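Local coordinates for protein putative D-glycero-D-manno-heptose 7-phosphate kinase (Campylobacter jejuni subsp. jejuni, PDB 4N3O) that phosphorylates D-glycero-alpha-D-manno-heptose 7-phosphate at C-1 with ATP, an early step in making the GDP-heptose used for capsule polysaccharide, at residues L81-S86 against T121-V126; K244-L247 against G253-A256; Y141-L146 against A166-G171; G16-G21 against G260-S265. All coordinates share one frame; numbering follows the deposited sequence.

Contact 1 (L81-S86 against T121-V126); sequences LDIFKS and TLVVGV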
loop_
_atom_site.group_PDB
_atom_site.type_symbol
_atom_site.label_atom_id
_atom_site.label_comp_id
_atom_site.label_asym_id
_atom_site.label_seq_id
_atom_site.Cartn_x
_atom_site.Cartn_y
_atom_site.Cartn_z
ATOM N N LEU A 81 21.646 -13.210 15.097
ATOM C CA LEU A 81 21.604 -11.930 14.401
ATOM C C LEU A 81 23.008 -11.445 14.026
ATOM O O LEU A 81 23.331 -10.271 14.188
ATOM C CB LEU A 81 20.860 -10.887 15.242
ATOM C CG LEU A 81 19.401 -11.247 15.588
ATOM C CD1 LEU A 81 18.762 -10.173 16.462
ATOM C CD2 LEU A 81 18.557 -11.460 14.327
ATOM N N ASP A 82 23.834 -12.359 13.515
ATOM C CA ASP A 82 25.205 -12.023 13.092
ATOM C C ASP A 82 25.229 -10.963 12.004
ATOM O O ASP A 82 26.236 -10.274 11.824
ATOM C CB ASP A 82 25.962 -13.276 12.620
ATOM C CG ASP A 82 26.330 -14.221 13.773
ATOM O OD1 ASP A 82 26.475 -13.752 14.924
ATOM O OD2 ASP A 82 26.494 -15.438 13.521
ATOM N N ILE A 83 24.116 -10.822 11.285
ATOM C CA ILE A 83 24.028 -9.809 10.232
ATOM C C ILE A 83 24.123 -8.390 10.824
ATOM O O ILE A 83 24.769 -7.526 10.246
ATOM C CB ILE A 83 22.756 -9.987 9.352
ATOM C CG1 ILE A 83 22.774 -9.021 8.163
ATOM C CG2 ILE A 83 21.477 -9.814 10.161
ATOM C CD1 ILE A 83 23.953 -9.237 7.227
ATOM N N PHE A 84 23.521 -8.149 11.988
ATOM C CA PHE A 84 23.610 -6.818 12.597
ATOM C C PHE A 84 25.012 -6.551 13.150
ATOM O O PHE A 84 25.464 -5.414 13.173
ATOM C CB PHE A 84 22.564 -6.601 13.698
ATOM C CG PHE A 84 21.125 -6.748 13.237
ATOM C CD1 PHE A 84 20.733 -6.391 11.952
ATOM C CD2 PHE A 84 20.145 -7.142 14.134
ATOM C CE1 PHE A 84 19.414 -6.518 11.557
ATOM C CE2 PHE A 84 18.818 -7.252 13.744
ATOM C CZ PHE A 84 18.453 -6.935 12.455
ATOM N N LYS A 85 25.696 -7.587 13.612
ATOM C CA LYS A 85 27.052 -7.379 14.095
ATOM C C LYS A 85 27.951 -6.902 12.952
ATOM O O LYS A 85 28.691 -5.941 13.116
ATOM C CB LYS A 85 27.623 -8.639 14.789
ATOM C CG LYS A 85 27.095 -8.826 16.209
ATOM C CD LYS A 85 27.729 -10.005 16.946
ATOM C CE LYS A 85 27.077 -11.340 16.632
ATOM N NZ LYS A 85 25.707 -11.467 17.218
ATOM N N SER A 86 27.876 -7.558 11.797
ATOM C CA SER A 86 28.697 -7.158 10.649
ATOM C C SER A 86 28.453 -5.687 10.317
ATOM O O SER A 86 29.386 -4.953 10.036
ATOM C CB SER A 86 28.358 -7.988 9.424
ATOM O OG SER A 86 28.397 -9.367 9.704
ATOM N N THR A 121 17.139 -5.605 1.514
ATOM C CA THR A 121 16.234 -4.628 2.069
ATOM C C THR A 121 16.506 -4.399 3.575
ATOM O O THR A 121 16.445 -3.272 4.061
ATOM C CB THR A 121 14.760 -5.083 1.860
ATOM O OG1 THR A 121 14.457 -5.130 0.460
ATOM C CG2 THR A 121 13.787 -4.135 2.526
ATOM N N LEU A 122 16.804 -5.466 4.306
ATOM C CA LEU A 122 17.082 -5.348 5.746
ATOM C C LEU A 122 18.397 -4.606 6.008
ATOM O O LEU A 122 18.452 -3.669 6.826
ATOM C CB LEU A 122 17.127 -6.738 6.388
ATOM C CG LEU A 122 17.504 -6.832 7.868
ATOM C CD1 LEU A 122 16.569 -6.012 8.732
ATOM C CD2 LEU A 122 17.487 -8.287 8.310
ATOM N N VAL A 123 19.449 -5.015 5.302
ATOM C CA VAL A 123 20.775 -4.402 5.479
ATOM C C VAL A 123 20.721 -2.901 5.174
ATOM O O VAL A 123 21.292 -2.080 5.901
ATOM C CB VAL A 123 21.850 -5.090 4.608
ATOM C CG1 VAL A 123 23.186 -4.350 4.719
ATOM C CG2 VAL A 123 22.011 -6.568 4.985
ATOM N N VAL A 124 20.029 -2.543 4.098
ATOM C CA VAL A 124 19.868 -1.130 3.717
ATOM C C VAL A 124 19.125 -0.328 4.794
ATOM O O VAL A 124 19.549 0.750 5.164
ATOM C CB VAL A 124 19.180 -1.005 2.344
ATOM C CG1 VAL A 124 18.681 0.407 2.095
ATOM C CG2 VAL A 124 20.150 -1.430 1.250
ATOM N N GLY A 125 18.032 -0.860 5.315
ATOM C CA GLY A 125 17.297 -0.138 6.342
ATOM C C GLY A 125 18.116 0.134 7.593
ATOM O O GLY A 125 18.034 1.206 8.171
ATOM N N VAL A 126 18.926 -0.836 8.000
ATOM C CA VAL A 126 19.743 -0.700 9.203
ATOM C C VAL A 126 20.896 0.299 8.988
ATOM O O VAL A 126 21.110 1.226 9.798
ATOM C CB VAL A 126 20.264 -2.074 9.611
ATOM C CG1 VAL A 126 21.209 -1.966 10.782
ATOM C CG2 VAL A 126 19.084 -2.988 9.934
#
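Phe84 pushes one corner of its ring between two side chains of helix 118-134. CE1 of Phe84 lies 3.9 Å from CG2 of Val126 and 4.0 Å from CD1 of Leu122. The leucine methyl meets the ring at its edge, close to the ring plane, whereas the valine methyl comes in obliquely; both side chains run at about a right angle to the phenylalanine. Leu122 and Val126, one turn apart, thus both touch the same ring carbon. The second touch is purely aliphatic: CD1 of Ile83 reaches CG2 of Val123 at 4.0 Å, with CG1 of Ile83 close behind. Ile83 extends this arm because CG1 stands opposite the backbone N (chi1 -173°). No hydrogen bond spans the two segments, and their axes stay 10.8 Å apart at an angle of 44°, so side-chain ends do the bridging.

Behind this layer, the first turn of helix 82-96 is pinned on its far side. Lys85 NZ forms a salt bridge to Asp82 OD1 at 3.3 Å, and a second with Asp78. Ser86 OG and Ser86 N both donate to Asp82 O, from opposite faces of its carbonyl plane.

The Phe84 side chain lies near that of Ser60, an ATP-binding residue by similarity. Farther out, Phe84 also packs on Leu104 and Thr106 of strand 102-108, while Leu122 and Val126 rest on Ile44 and Cys46 of strand 42-50, so the two helices lie side by side on the large mixed sheet of the GHMP kinase N-terminal domain.

Contact 2 (K244-L247 against G253-A256); sequences KEAL and GTLA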
loop_
_atom_site.group_PDB
_atom_site.type_symbol
_atom_site.label_atom_id
_atom_site.label_comp_id
_atom_site.label_asym_id
_atom_site.label_seq_id
_atom_site.Cartn_x
_atom_site.Cartn_y
_atom_site.Cartn_z
ATOM N N LYS A 244 11.848 -1.218 -22.644
ATOM C CA LYS A 244 12.101 0.174 -22.259
ATOM C C LYS A 244 11.204 1.089 -23.075
ATOM O O LYS A 244 10.548 1.972 -22.538
ATOM C CB LYS A 244 13.535 0.622 -22.539
ATOM C CG LYS A 244 14.631 -0.003 -21.714
ATOM C CD LYS A 244 15.924 0.781 -21.939
ATOM C CE LYS A 244 17.172 0.006 -21.542
ATOM N NZ LYS A 244 17.414 -1.165 -22.443
ATOM N N GLU A 245 11.197 0.868 -24.386
ATOM C CA GLU A 245 10.422 1.688 -25.296
ATOM C C GLU A 245 8.950 1.649 -24.906
ATOM O O GLU A 245 8.307 2.687 -24.853
ATOM C CB GLU A 245 10.630 1.217 -26.735
ATOM C CG GLU A 245 10.214 2.230 -27.792
ATOM C CD GLU A 245 10.471 1.740 -29.220
ATOM O OE1 GLU A 245 10.372 0.514 -29.474
ATOM O OE2 GLU A 245 10.748 2.587 -30.098
ATOM N N ALA A 246 8.432 0.460 -24.591
ATOM C CA ALA A 246 7.023 0.314 -24.197
ATOM C C ALA A 246 6.732 1.076 -22.887
ATOM O O ALA A 246 5.655 1.651 -22.711
ATOM C CB ALA A 246 6.651 -1.158 -24.058
ATOM N N LEU A 247 7.692 1.060 -21.977
ATOM C CA LEU A 247 7.557 1.765 -20.707
ATOM C C LEU A 247 7.566 3.258 -20.966
ATOM O O LEU A 247 6.677 3.974 -20.529
ATOM C CB LEU A 247 8.670 1.359 -19.738
ATOM C CG LEU A 247 8.435 0.050 -18.976
ATOM C CD1 LEU A 247 9.674 -0.348 -18.197
ATOM C CD2 LEU A 247 7.265 0.200 -18.016
ATOM N N GLY A 253 -0.460 -2.081 -24.076
ATOM C CA GLY A 253 -0.792 -3.252 -24.908
ATOM C C GLY A 253 0.457 -4.070 -25.241
ATOM O O GLY A 253 0.440 -5.303 -25.196
ATOM N N THR A 254 1.542 -3.377 -25.570
ATOM C CA THR A 254 2.810 -4.020 -25.886
ATOM C C THR A 254 3.556 -4.461 -24.618
ATOM O O THR A 254 4.290 -5.445 -24.633
ATOM C CB THR A 254 3.724 -3.069 -26.667
ATOM O OG1 THR A 254 3.073 -2.678 -27.875
ATOM C CG2 THR A 254 5.032 -3.740 -27.004
ATOM N N LEU A 255 3.384 -3.717 -23.533
ATOM C CA LEU A 255 4.039 -4.063 -22.286
ATOM C C LEU A 255 3.504 -5.397 -21.772
ATOM O O LEU A 255 4.271 -6.296 -21.421
ATOM C CB LEU A 255 3.796 -2.986 -21.252
ATOM C CG LEU A 255 4.372 -3.299 -19.880
ATOM C CD1 LEU A 255 5.887 -3.250 -19.933
ATOM C CD2 LEU A 255 3.823 -2.323 -18.851
ATOM N N ALA A 256 2.182 -5.518 -21.734
ATOM C CA ALA A 256 1.536 -6.742 -21.268
ATOM C C ALA A 256 2.033 -7.907 -22.091
ATOM O O ALA A 256 2.356 -8.965 -21.568
ATOM C CB ALA A 256 0.022 -6.621 -21.400
#
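Leu255 swings CG opposite its backbone N (chi1 176°), while Leu247 sets CG opposite its carbonyl carbon (chi1 -82°); these two choices bring one methyl of each leucine together across the helix pair. CD2 of Leu247 meets CD1 of Leu255 at 4.2 Å, the two side chains passing at a slant. Nearer the backbones, Ala246 points its methyl toward the partner helix. CB of Ala246 lies 4.4 Å from CB of Leu255 and 4.2 Å from CG2 of Thr254, touching the methyl branch of the threonine. The small side chain lets the helices come close, with the CA atoms of Ala246 and Leu255 5.6 Å apart. The hydroxyl of Thr254 is engaged outside the contact, in a hydrogen bond with Asp251, just before helix 252-262. Nothing polar joins the two segments, so the contact is apolar packing away from the annotated sites.

Helix 236-248 and helix 252-262 follow each other directly, and this contact closes the short turn between them within the GHMP kinase C-terminal region. Lys244, whose CB points away from the partner segment, makes a salt bridge to Glu176 of strand 172-178.

Contact 3 (Y141-L146 against A166-G171); sequences YEIAKL and AATFGG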
loop_
_atom_site.group_PDB
_atom_site.type_symbol
_atom_site.label_atom_id
_atom_site.label_comp_id
_atom_site.label_asym_id
_atom_site.label_seq_id
_atom_site.Cartn_x
_atom_site.Cartn_y
_atom_site.Cartn_z
ATOM N N TYR A 141 23.546 5.965 -3.165
ATOM C CA TYR A 141 24.413 4.990 -3.861
ATOM C C TYR A 141 25.468 4.377 -2.921
ATOM O O TYR A 141 25.711 3.170 -2.947
ATOM C CB TYR A 141 25.094 5.624 -5.072
ATOM C CG TYR A 141 26.239 4.801 -5.608
ATOM C CD1 TYR A 141 26.011 3.638 -6.340
ATOM C CD2 TYR A 141 27.551 5.189 -5.385
ATOM C CE1 TYR A 141 27.067 2.884 -6.827
ATOM C CE2 TYR A 141 28.611 4.446 -5.867
ATOM C CZ TYR A 141 28.369 3.295 -6.586
ATOM O OH TYR A 141 29.444 2.568 -7.061
ATOM N N GLU A 142 26.064 5.225 -2.086
ATOM C CA GLU A 142 27.070 4.803 -1.114
ATOM C C GLU A 142 26.448 3.851 -0.105
ATOM O O GLU A 142 27.108 2.948 0.378
ATOM C CB GLU A 142 27.712 6.031 -0.444
ATOM C CG GLU A 142 28.569 6.841 -1.425
ATOM C CD GLU A 142 28.676 8.330 -1.100
ATOM O OE1 GLU A 142 28.317 8.750 0.022
ATOM O OE2 GLU A 142 29.116 9.093 -1.997
ATOM N N ILE A 143 25.162 4.018 0.185
ATOM C CA ILE A 143 24.504 3.096 1.108
ATOM C C ILE A 143 24.254 1.753 0.433
ATOM O O ILE A 143 24.420 0.703 1.050
ATOM C CB ILE A 143 23.212 3.689 1.693
ATOM C CG1 ILE A 143 23.572 4.744 2.737
ATOM C CG2 ILE A 143 22.347 2.604 2.318
ATOM C CD1 ILE A 143 22.367 5.486 3.299
ATOM N N ALA A 144 23.884 1.780 -0.838
ATOM C CA ALA A 144 23.671 0.536 -1.575
ATOM C C ALA A 144 24.994 -0.223 -1.733
ATOM O O ALA A 144 24.996 -1.454 -1.621
ATOM C CB ALA A 144 23.052 0.808 -2.934
ATOM N N LYS A 145 26.108 0.488 -1.991
ATOM C CA LYS A 145 27.395 -0.208 -2.106
ATOM C C LYS A 145 27.738 -0.884 -0.801
ATOM O O LYS A 145 28.000 -2.089 -0.749
ATOM C CB LYS A 145 28.572 0.703 -2.502
ATOM C CG LYS A 145 28.724 0.927 -3.998
ATOM C CD LYS A 145 30.191 1.055 -4.442
ATOM C CE LYS A 145 30.913 2.331 -4.009
ATOM N NZ LYS A 145 31.194 2.436 -2.552
ATOM N N LEU A 146 27.726 -0.100 0.262
ATOM C CA LEU A 146 28.052 -0.623 1.561
ATOM C C LEU A 146 27.190 -1.872 1.813
ATOM O O LEU A 146 27.705 -2.924 2.163
ATOM C CB LEU A 146 27.871 0.467 2.606
ATOM C CG LEU A 146 28.497 0.237 3.965
ATOM C CD1 LEU A 146 29.998 0.009 3.834
ATOM C CD2 LEU A 146 28.216 1.441 4.850
ATOM N N ALA A 166 17.541 -1.371 -5.689
ATOM C CA ALA A 166 16.087 -1.282 -5.662
ATOM C C ALA A 166 15.615 -0.773 -4.306
ATOM O O ALA A 166 14.781 0.137 -4.227
ATOM C CB ALA A 166 15.459 -2.647 -5.940
ATOM N N ALA A 167 16.135 -1.363 -3.238
ATOM C CA ALA A 167 15.741 -0.957 -1.886
ATOM C C ALA A 167 16.141 0.490 -1.558
ATOM O O ALA A 167 15.393 1.219 -0.921
ATOM C CB ALA A 167 16.339 -1.903 -0.871
ATOM N N THR A 168 17.317 0.897 -2.007
ATOM C CA THR A 168 17.827 2.238 -1.729
ATOM C C THR A 168 17.178 3.327 -2.594
ATOM O O THR A 168 16.737 4.364 -2.073
ATOM C CB THR A 168 19.358 2.283 -1.937
ATOM O OG1 THR A 168 20.014 1.475 -0.949
ATOM C CG2 THR A 168 19.858 3.673 -1.800
ATOM N N PHE A 169 17.131 3.083 -3.907
ATOM C CA PHE A 169 16.597 4.042 -4.867
ATOM C C PHE A 169 15.103 3.927 -5.076
ATOM O O PHE A 169 14.453 4.913 -5.352
ATOM C CB PHE A 169 17.330 3.940 -6.211
ATOM C CG PHE A 169 18.716 4.509 -6.185
ATOM C CD1 PHE A 169 19.786 3.763 -5.705
ATOM C CD2 PHE A 169 18.957 5.811 -6.630
ATOM C CE1 PHE A 169 21.072 4.298 -5.670
ATOM C CE2 PHE A 169 20.243 6.352 -6.606
ATOM C CZ PHE A 169 21.303 5.591 -6.118
ATOM N N GLY A 170 14.559 2.725 -4.990
ATOM C CA GLY A 170 13.124 2.567 -5.145
ATOM C C GLY A 170 12.610 2.869 -6.538
ATOM O O GLY A 170 13.380 3.197 -7.442
ATOM N N GLY A 171 11.297 2.775 -6.700
ATOM C CA GLY A 171 10.683 2.998 -7.988
ATOM C C GLY A 171 10.917 1.814 -8.929
ATOM O O GLY A 171 11.215 0.697 -8.500
#
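Helix 140-153 and the last turn of helix 162-169 come within 6.1 Å, measured between CA of Ala144 and CA of Thr168, before the second segment leaves its helix at Gly170 with positive phi. At that nearest point, the CB methyl of Ala144 lies 3.7 Å from OG1 of Thr168 and 4.1 Å from CB of Thr168. Thr168 carries OG1 opposite its carbonyl carbon (chi1 -67°), which turns the hydroxyl toward the alanine. From the neighbouring position Ile143 brings its CG2 branch to 4.2 Å from OG1 of Thr168, at a slant to the threonine. Two aliphatic groups of one helix thus border the hydroxyl, whose polar partner is the carbonyl O of Gln164, one turn back in the threonine's own helix.

At the end of the contact nearer the surface, Phe169 brings the CZ end of its ring up to Tyr141. CZ of Phe169 comes 3.7 Å from N of Tyr141 and 3.9 Å from CB of Tyr141. The CB meets the ring at its edge, in the ring plane, while the N lies oblique to it.

Thr168 and Ile143 also touch helix 118-134, at Val124 and at Ile127 and Lys128, so a third helix closes the buried side. Beyond Gly170, the backbone of Gly171 bonds to Thr39 of strand 31-40. No hydrogen bond crosses between the segments: with the threonine hydroxyl satisfied inside its own helix, the contact rests on van der Waals packing against helix 162-169, which also carries Asp163, the proton acceptor by similarity.

Contact 4 (G16-G21 against G260-S265); sequences GLAGGG and GKSWRS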
loop_
_atom_site.group_PDB
_atom_site.type_symbol
_atom_site.label_atom_id
_atom_site.label_comp_id
_atom_site.label_asym_id
_atom_site.label_seq_id
_atom_site.Cartn_x
_atom_site.Cartn_y
_atom_site.Cartn_z
ATOM N N GLY A 16 10.436 -8.695 -8.773
ATOM C CA GLY A 16 11.087 -8.876 -10.050
ATOM C C GLY A 16 9.999 -9.045 -11.082
ATOM O O GLY A 16 9.324 -10.064 -11.108
ATOM N N LEU A 17 9.827 -8.045 -11.933
ATOM C CA LEU A 17 8.801 -8.068 -12.955
ATOM C C LEU A 17 9.262 -8.808 -14.198
ATOM O O LEU A 17 8.476 -9.519 -14.828
ATOM C CB LEU A 17 8.390 -6.641 -13.318
ATOM C CG LEU A 17 7.670 -5.839 -12.233
ATOM C CD1 LEU A 17 7.361 -4.426 -12.713
ATOM C CD2 LEU A 17 6.392 -6.544 -11.857
ATOM N N ALA A 18 10.524 -8.622 -14.570
ATOM C CA ALA A 18 11.078 -9.335 -15.718
ATOM C C ALA A 18 12.595 -9.360 -15.658
ATOM O O ALA A 18 13.224 -8.524 -14.990
ATOM C CB ALA A 18 10.609 -8.715 -17.024
ATOM N N GLY A 19 13.173 -10.327 -16.361
ATOM C CA GLY A 19 14.614 -10.495 -16.426
ATOM C C GLY A 19 14.993 -11.564 -17.436
ATOM O O GLY A 19 14.172 -12.420 -17.784
ATOM N N GLY A 20 16.230 -11.499 -17.915
ATOM C CA GLY A 20 16.745 -12.469 -18.873
ATOM C C GLY A 20 18.260 -12.476 -18.826
ATOM O O GLY A 20 18.878 -11.438 -18.589
ATOM N N GLY A 21 18.862 -13.643 -19.064
ATOM C CA GLY A 21 20.323 -13.787 -19.026
ATOM C C GLY A 21 20.953 -14.230 -20.336
ATOM O O GLY A 21 20.437 -15.121 -21.013
ATOM N N GLY A 260 4.270 -10.866 -20.731
ATOM C CA GLY A 260 3.669 -12.177 -20.970
ATOM C C GLY A 260 4.681 -13.157 -21.531
ATOM O O GLY A 260 4.789 -14.284 -21.060
ATOM N N LYS A 261 5.446 -12.712 -22.522
ATOM C CA LYS A 261 6.444 -13.565 -23.151
ATOM C C LYS A 261 7.526 -14.059 -22.185
ATOM O O LYS A 261 7.669 -15.262 -21.990
ATOM C CB LYS A 261 7.093 -12.855 -24.345
ATOM C CG LYS A 261 8.165 -13.678 -25.047
ATOM C CD LYS A 261 7.604 -14.984 -25.602
ATOM C CE LYS A 261 8.705 -15.906 -26.103
ATOM N NZ LYS A 261 9.613 -16.347 -25.005
ATOM N N SER A 262 8.278 -13.137 -21.581
ATOM C CA SER A 262 9.384 -13.503 -20.667
ATOM C C SER A 262 8.962 -14.458 -19.544
ATOM O O SER A 262 9.793 -15.166 -18.968
ATOM C CB SER A 262 10.016 -12.259 -20.048
ATOM O OG SER A 262 9.118 -11.615 -19.162
ATOM N N TRP A 263 7.672 -14.466 -19.241
ATOM C CA TRP A 263 7.129 -15.329 -18.199
ATOM C C TRP A 263 6.941 -16.782 -18.645
ATOM O O TRP A 263 6.648 -17.655 -17.824
ATOM C CB TRP A 263 5.824 -14.729 -17.708
ATOM C CG TRP A 263 6.030 -13.553 -16.800
ATOM C CD1 TRP A 263 7.110 -12.704 -16.763
ATOM C CD2 TRP A 263 5.089 -13.038 -15.869
ATOM N NE1 TRP A 263 6.912 -11.726 -15.822
ATOM C CE2 TRP A 263 5.673 -11.901 -15.265
ATOM C CE3 TRP A 263 3.807 -13.432 -15.474
ATOM C CZ2 TRP A 263 5.019 -11.162 -14.282
ATOM C CZ3 TRP A 263 3.160 -12.701 -14.492
ATOM C CH2 TRP A 263 3.763 -11.577 -13.911
ATOM N N ARG A 264 7.098 -17.032 -19.943
ATOM C CA ARG A 264 7.018 -18.384 -20.492
ATOM C C ARG A 264 8.420 -18.706 -21.006
ATOM O O ARG A 264 8.712 -18.540 -22.192
ATOM C CB ARG A 264 5.994 -18.457 -21.627
ATOM C CG ARG A 264 4.591 -18.018 -21.238
ATOM C CD ARG A 264 3.635 -18.186 -22.406
ATOM N NE ARG A 264 4.099 -17.472 -23.599
ATOM C CZ ARG A 264 3.755 -16.228 -23.945
ATOM N NH1 ARG A 264 4.265 -15.701 -25.055
ATOM N NH2 ARG A 264 2.912 -15.503 -23.199
ATOM N N SER A 265 9.294 -19.141 -20.101
ATOM C CA SER A 265 10.690 -19.414 -20.449
ATOM C C SER A 265 11.050 -20.890 -20.422
ATOM O O SER A 265 11.270 -21.521 -21.455
ATOM C CB SER A 265 11.616 -18.675 -19.469
ATOM O OG SER A 265 11.370 -17.286 -19.469
#
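Trp263 donates through its indole NE1 to the carbonyl O of Leu17, and this is the one hydrogen bond across the contact. NE1 of Trp263 lies 2.9 Å from O of Leu17, and the bond is nearly straight, with an angle of 166° at the hydrogen. The oxygen lies at the indole edge, only 1° out of the ring plane, and the C=O...NE1 angle is 165°, almost end-on. The tryptophan reaches the strand because CG sits opposite its carbonyl carbon.

Van der Waals contact is slighter. CB of Ala18 lies 3.9 Å from OG of Ser262, whose hydroxyl is hydrogen-bonded to the carbonyl O of Leu259 within its own helix.

Aromatic packing holds the indole from outside the two segments: Phe307 meets it roughly perpendicular and Phe305 inclined, both from strand 303-308.

Leu17 and Ala18 both face Leu36 of strand 31-40, a classic beta bulge, so Trp263 takes its acceptor from an irregular point of strand 6-21. Just beyond, Gly20 and Gly21 belong to the sugar-binding site by similarity. The bond therefore joins the strand leading into that site to the C-terminal part of the GHMP kinase fold.

In the fold
From the N terminus, strand 6-21 supplies the first half of contact 4, whose partner arrives only 239 residues later; the other three contacts are all nested within that long loop. Contact 1 closes the loop from helix 82-96 to helix 118-134. Contact 3 follows in series, joining helix 140-153 to helix 162-169, and touches contact 1, so the helices of the two pack against one another in the N-terminal domain. Contact 2 then closes the short connection between two consecutive helices in the C-terminal region, its centre about 36 Å from that of contact 1. Helix 252-262 runs on from contact 2 into contact 4, which returns to the opening strand; none of the loops cross.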